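Long-range contacts in 2-hydroxyisobutyryl-CoA synthetase (Aquincola tertiaricarbonis, PDB 6HDY), which is an AMP-binding enzyme of the ANL clan, built from a large AMP-binding region and a smaller C-terminal domain: residues I160-L165 with E186-K191; D164-A169 with P215-G220. All coordinates share one frame; numbering follows the deposited sequence.

Interaction 1: residues I160-L165 with E186-K191; sequences IRPGDL and ERLRAK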
loop_
_atom_site.group_PDB
_atom_site.type_symbol
_atom_site.label_atom_id
_atom_site.label_comp_id
_atom_site.label_asym_id
_atom_site.label_seq_id
_atom_site.Cartn_x
_atom_site.Cartn_y
_atom_site.Cartn_z
ATOM N N ILE A 160 11.131 -1.446 -19.986
ATOM C CA ILE A 160 10.276 -2.333 -19.187
ATOM C C ILE A 160 9.188 -2.876 -20.126
ATOM O O ILE A 160 8.653 -2.137 -20.956
ATOM C CB ILE A 160 9.704 -1.678 -17.873
ATOM C CG1 ILE A 160 10.786 -0.857 -17.111
ATOM C CG2 ILE A 160 9.084 -2.743 -16.948
ATOM C CD1 ILE A 160 10.240 0.058 -15.979
ATOM N N ARG A 161 8.909 -4.179 -20.047
ATOM C CA ARG A 161 8.001 -4.828 -20.993
ATOM C C ARG A 161 6.868 -5.635 -20.400
ATOM O O ARG A 161 7.003 -6.107 -19.271
ATOM C CB ARG A 161 8.838 -5.753 -21.912
ATOM C CG ARG A 161 9.818 -5.027 -22.844
ATOM C CD ARG A 161 9.109 -4.237 -23.933
ATOM N NE ARG A 161 10.057 -3.552 -24.829
ATOM C CZ ARG A 161 10.466 -2.300 -24.683
ATOM N NH1 ARG A 161 10.057 -1.572 -23.645
ATOM N NH2 ARG A 161 11.311 -1.772 -25.552
ATOM N N PRO A 162 5.796 -5.941 -21.189
ATOM C CA PRO A 162 4.754 -6.850 -20.686
ATOM C C PRO A 162 5.367 -8.171 -20.204
ATOM O O PRO A 162 6.308 -8.688 -20.824
ATOM C CB PRO A 162 3.872 -7.093 -21.918
ATOM C CG PRO A 162 4.039 -5.876 -22.736
ATOM C CD PRO A 162 5.479 -5.485 -22.560
ATOM N N GLY A 163 4.882 -8.652 -19.064
ATOM C CA GLY A 163 5.357 -9.894 -18.472
ATOM C C GLY A 163 6.530 -9.727 -17.544
ATOM O O GLY A 163 6.853 -10.656 -16.809
ATOM N N ASP A 164 7.201 -8.567 -17.582
ATOM C CA ASP A 164 8.298 -8.291 -16.647
ATOM C C ASP A 164 7.745 -8.134 -15.233
ATOM O O ASP A 164 6.712 -7.496 -15.032
ATOM C CB ASP A 164 8.999 -6.987 -17.002
ATOM C CG ASP A 164 10.010 -7.058 -18.128
ATOM O OD1 ASP A 164 10.415 -8.198 -18.509
ATOM O OD2 ASP A 164 10.462 -5.982 -18.575
ATOM N N LEU A 165 8.446 -8.703 -14.255
ATOM C CA LEU A 165 8.087 -8.584 -12.857
ATOM C C LEU A 165 8.601 -7.210 -12.367
ATOM O O LEU A 165 9.811 -6.934 -12.423
ATOM C CB LEU A 165 8.669 -9.737 -12.030
ATOM C CG LEU A 165 8.271 -9.706 -10.538
ATOM C CD1 LEU A 165 6.902 -10.215 -10.352
ATOM C CD2 LEU A 165 9.190 -10.561 -9.715
ATOM N N GLU A 186 0.589 -2.124 -14.141
ATOM C CA GLU A 186 -0.697 -2.775 -14.452
ATOM C C GLU A 186 -1.063 -2.567 -15.930
ATOM O O GLU A 186 -1.356 -3.547 -16.633
ATOM C CB GLU A 186 -1.824 -2.225 -13.546
ATOM C CG GLU A 186 -1.769 -2.684 -12.078
ATOM C CD GLU A 186 -2.760 -2.057 -11.104
ATOM O OE1 GLU A 186 -3.404 -1.046 -11.450
ATOM O OE2 GLU A 186 -2.898 -2.581 -9.980
ATOM N N ARG A 187 -1.045 -1.300 -16.406
ATOM C CA ARG A 187 -1.381 -0.964 -17.797
ATOM C C ARG A 187 -0.334 -1.526 -18.803
ATOM O O ARG A 187 -0.693 -1.945 -19.915
ATOM C CB ARG A 187 -1.565 0.564 -17.963
ATOM C CG ARG A 187 -1.919 1.037 -19.390
ATOM C CD ARG A 187 -3.151 0.340 -19.979
ATOM N NE ARG A 187 -3.357 0.699 -21.387
ATOM C CZ ARG A 187 -2.830 0.056 -22.427
ATOM N NH1 ARG A 187 -3.063 0.477 -23.659
ATOM N NH2 ARG A 187 -2.050 -0.999 -22.241
ATOM N N LEU A 188 0.938 -1.593 -18.380
ATOM C CA LEU A 188 2.021 -2.139 -19.214
ATOM C C LEU A 188 1.877 -3.667 -19.410
ATOM O O LEU A 188 2.580 -4.254 -20.236
ATOM C CB LEU A 188 3.388 -1.796 -18.564
ATOM C CG LEU A 188 4.691 -2.180 -19.315
ATOM C CD1 LEU A 188 4.665 -1.726 -20.801
ATOM C CD2 LEU A 188 5.893 -1.644 -18.573
ATOM N N ARG A 189 0.959 -4.302 -18.642
ATOM C CA ARG A 189 0.740 -5.744 -18.617
ATOM C C ARG A 189 1.993 -6.433 -18.044
ATOM O O ARG A 189 2.340 -7.553 -18.413
ATOM C CB ARG A 189 0.265 -6.338 -19.977
ATOM C CG ARG A 189 -0.845 -5.550 -20.686
ATOM C CD ARG A 189 -2.215 -5.721 -20.059
ATOM N NE ARG A 189 -3.160 -4.681 -20.484
ATOM C CZ ARG A 189 -3.816 -3.869 -19.652
ATOM N NH1 ARG A 189 -4.667 -2.970 -20.128
ATOM N NH2 ARG A 189 -3.649 -3.974 -18.334
ATOM N N ALA A 190 2.675 -5.742 -17.122
ATOM C CA ALA A 190 3.825 -6.311 -16.433
ATOM C C ALA A 190 3.227 -7.140 -15.284
ATOM O O ALA A 190 2.030 -7.045 -15.040
ATOM C CB ALA A 190 4.706 -5.180 -15.877
ATOM N N LYS A 191 4.021 -7.969 -14.608
ATOM C CA LYS A 191 3.547 -8.673 -13.413
ATOM C C LYS A 191 3.783 -7.654 -12.267
ATOM O O LYS A 191 4.921 -7.489 -11.810
ATOM C CB LYS A 191 4.353 -9.959 -13.163
ATOM C CG LYS A 191 4.115 -11.063 -14.161
ATOM C CD LYS A 191 5.165 -12.142 -13.964
ATOM C CE LYS A 191 5.029 -13.273 -14.947
ATOM N NZ LYS A 191 5.093 -12.816 -16.364
#
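The carbonyl group of G163 is met in its own plane by the K191 ammonium: NZ sits on a lone pair of G163 O at 2.8 Å. K191 reaches it through an extended chain whose last torsion turns NZ back (chi4 57°), and the same NZ also bonds N118 O of the second subunit. The D164 carboxylate is approached from above its plane, where R161 N gives a hydrogen bond to OD2. On the guanidinium of R189, R187 O covers one face over the centre, while NH1 bonds E23 O. R161 to D164 form a type II beta turn, with P162 and G163 in the two central positions: the ring of proline fixes the phi of the first, and glycine accepts the positive phi of the second. This turn meets the end of helix 176-187, closed by a Schellman motif in which R189 takes positive phi. G163 N bonds R189 O at 2.8 Å, and P162 CG rests 3.3 Å from L188 O. One residue further in the turn and two beyond R189, D164 O accepts K191 N at 2.8 Å, opening the parallel pairing of L165 with K191. A190 CB lies 3.2 Å from D164 O, a tight spot that a lone methyl suits. L188 has CG anti to the backbone N (chi1 -176°), and its CD2 branch touches I160 CG2 at 3.7 Å, the two side chains crossing at about a right angle.

Interaction 2: residues D164-A169 with P215-G220; sequences DLVCVA and PAAFYG
Backbone hydrogen bonds carry the pairing of V166, C167 and V168 with A217, F218 and Y219, two parallel strands of a central sheet, running 17° apart. L165 O takes A217 N in its carbonyl plane at 3.2 Å and receives a second, weak bond from A216 N. C167 N then gives to A217 O at 2.8 Å, C167 O accepts Y219 N, and A169 N bonds Y219 O. G220, lacking a side chain, can lie close to the carbonyl of A169.

Apolar side chains meet on both faces. A169 CB touches F218 CE2 at 3.6 Å, and C167 SG stands obliquely 5.3 Å from the centroid of that ring, a sulfur-aromatic contact. Beta-branched V166 and V168 suit an extended, buried strand; V168 CG1 touches Y219 CD2 at 3.8 Å. Near the strand start, L165 CD2 packs on P215 CB at 3.7 Å.

The A216 methyl lies against the D164 carboxylate, 3.7 Å from CG, while R161 N holds OD2.

With backbone N-H and C=O groups engaged across the strands, the side chains meet mainly through apolar contacts. Y219 also has a polar end: its hydroxyl bonds S250 OG, and its side chain lies about 4 Å from both bound ligands.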
loop_
_atom_site.group_PDB
_atom_site.type_symbol
_atom_site.label_atom_id
_atom_site.label_comp_id
_atom_site.label_asym_id
_atom_site.label_seq_id
_atom_site.Cartn_x
_atom_site.Cartn_y
_atom_site.Cartn_z
ATOM N N ASP A 164 7.201 -8.567 -17.582
ATOM C CA ASP A 164 8.298 -8.291 -16.647
ATOM C C ASP A 164 7.745 -8.134 -15.233
ATOM O O ASP A 164 6.712 -7.496 -15.032
ATOM C CB ASP A 164 8.999 -6.987 -17.002
ATOM C CG ASP A 164 10.010 -7.058 -18.128
ATOM O OD1 ASP A 164 10.415 -8.198 -18.509
ATOM O OD2 ASP A 164 10.462 -5.982 -18.575
ATOM N N LEU A 165 8.446 -8.703 -14.255
ATOM C CA LEU A 165 8.087 -8.584 -12.857
ATOM C C LEU A 165 8.601 -7.210 -12.367
ATOM O O LEU A 165 9.811 -6.934 -12.423
ATOM C CB LEU A 165 8.669 -9.737 -12.030
ATOM C CG LEU A 165 8.271 -9.706 -10.538
ATOM C CD1 LEU A 165 6.902 -10.215 -10.352
ATOM C CD2 LEU A 165 9.190 -10.561 -9.715
ATOM N N VAL A 166 7.662 -6.335 -11.935
ATOM C CA VAL A 166 7.994 -4.984 -11.485
ATOM C C VAL A 166 7.775 -4.889 -9.991
ATOM O O VAL A 166 6.632 -4.976 -9.539
ATOM C CB VAL A 166 7.198 -3.889 -12.248
ATOM C CG1 VAL A 166 7.573 -2.485 -11.747
ATOM C CG2 VAL A 166 7.414 -4.001 -13.752
ATOM N N CYS A 167 8.862 -4.709 -9.226
ATOM C CA CYS A 167 8.734 -4.546 -7.793
ATOM C C CYS A 167 8.493 -3.089 -7.453
ATOM O O CYS A 167 9.382 -2.267 -7.671
ATOM C CB CYS A 167 9.948 -5.091 -7.052
ATOM S SG CYS A 167 9.783 -5.022 -5.251
ATOM N N VAL A 168 7.300 -2.759 -6.908
ATOM C CA VAL A 168 6.980 -1.388 -6.458
ATOM C C VAL A 168 7.212 -1.357 -4.952
ATOM O O VAL A 168 6.407 -1.865 -4.173
ATOM C CB VAL A 168 5.567 -0.891 -6.898
ATOM C CG1 VAL A 168 5.338 0.557 -6.470
ATOM C CG2 VAL A 168 5.420 -1.010 -8.411
ATOM N N ALA A 169 8.370 -0.829 -4.556
ATOM C CA ALA A 169 8.792 -0.796 -3.163
ATOM C C ALA A 169 8.867 0.621 -2.571
ATOM O O ALA A 169 9.923 1.087 -2.146
ATOM C CB ALA A 169 10.115 -1.548 -3.005
ATOM N N PRO A 215 13.130 -9.921 -10.015
ATOM C CA PRO A 215 12.407 -8.977 -10.886
ATOM C C PRO A 215 13.236 -8.287 -11.949
ATOM O O PRO A 215 14.428 -8.020 -11.745
ATOM C CB PRO A 215 11.859 -7.947 -9.894
ATOM C CG PRO A 215 12.858 -7.944 -8.799
ATOM C CD PRO A 215 13.194 -9.403 -8.630
ATOM N N ALA A 216 12.587 -7.948 -13.064
ATOM C CA ALA A 216 13.266 -7.225 -14.129
ATOM C C ALA A 216 13.387 -5.744 -13.775
ATOM O O ALA A 216 14.322 -5.093 -14.242
ATOM C CB ALA A 216 12.522 -7.397 -15.444
ATOM N N ALA A 217 12.436 -5.205 -12.957
ATOM C CA ALA A 217 12.433 -3.793 -12.599
ATOM C C ALA A 217 12.068 -3.519 -11.144
ATOM O O ALA A 217 11.346 -4.291 -10.515
ATOM C CB ALA A 217 11.541 -2.999 -13.548
ATOM N N PHE A 218 12.633 -2.430 -10.600
ATOM C CA PHE A 218 12.423 -2.000 -9.214
ATOM C C PHE A 218 12.068 -0.548 -9.197
ATOM O O PHE A 218 12.745 0.237 -9.851
ATOM C CB PHE A 218 13.703 -2.186 -8.376
ATOM C CG PHE A 218 13.622 -1.721 -6.936
ATOM C CD1 PHE A 218 13.902 -0.401 -6.595
ATOM C CD2 PHE A 218 13.305 -2.612 -5.919
ATOM C CE1 PHE A 218 13.833 0.020 -5.275
ATOM C CE2 PHE A 218 13.262 -2.193 -4.594
ATOM C CZ PHE A 218 13.515 -0.879 -4.283
ATOM N N TYR A 219 11.061 -0.176 -8.384
ATOM C CA TYR A 219 10.687 1.212 -8.167
ATOM C C TYR A 219 10.745 1.564 -6.686
ATOM O O TYR A 219 10.230 0.815 -5.846
ATOM C CB TYR A 219 9.272 1.541 -8.735
ATOM C CG TYR A 219 8.793 2.925 -8.327
ATOM C CD1 TYR A 219 9.150 4.054 -9.061
ATOM C CD2 TYR A 219 8.054 3.114 -7.162
ATOM C CE1 TYR A 219 8.744 5.331 -8.669
ATOM C CE2 TYR A 219 7.666 4.387 -6.746
ATOM C CZ TYR A 219 8.008 5.491 -7.505
ATOM O OH TYR A 219 7.659 6.734 -7.055
ATOM N N GLY A 220 11.275 2.757 -6.398
ATOM C CA GLY A 220 11.259 3.360 -5.071
ATOM C C GLY A 220 12.041 4.651 -5.064
ATOM O O GLY A 220 12.192 5.276 -6.115
#

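In the fold
Interactions 1 and 2 start from the same part of the chain, share D164 and L165, and have centres 10 Å apart. Strand 165-168 lies inside a parallel five-strand sheet, with strand 191-193 on one flank and strand 217-220 on the other. The chain first makes a beta-alpha-beta crossover through helix 176-187 to 191-193, an outermost strand, then returns through helix 202-213 to 217-220. A probable hydrogen bond from V166 N to K191 O, 3.0 Å, continues the first contact into the sheet, and I160 and A190 pack on V166. Interaction 1, whose K191 bonds the second subunit, is centred about 22 Å from the chain's centre; interaction 2, about 17 Å from it, runs to the ligand pocket at Y219.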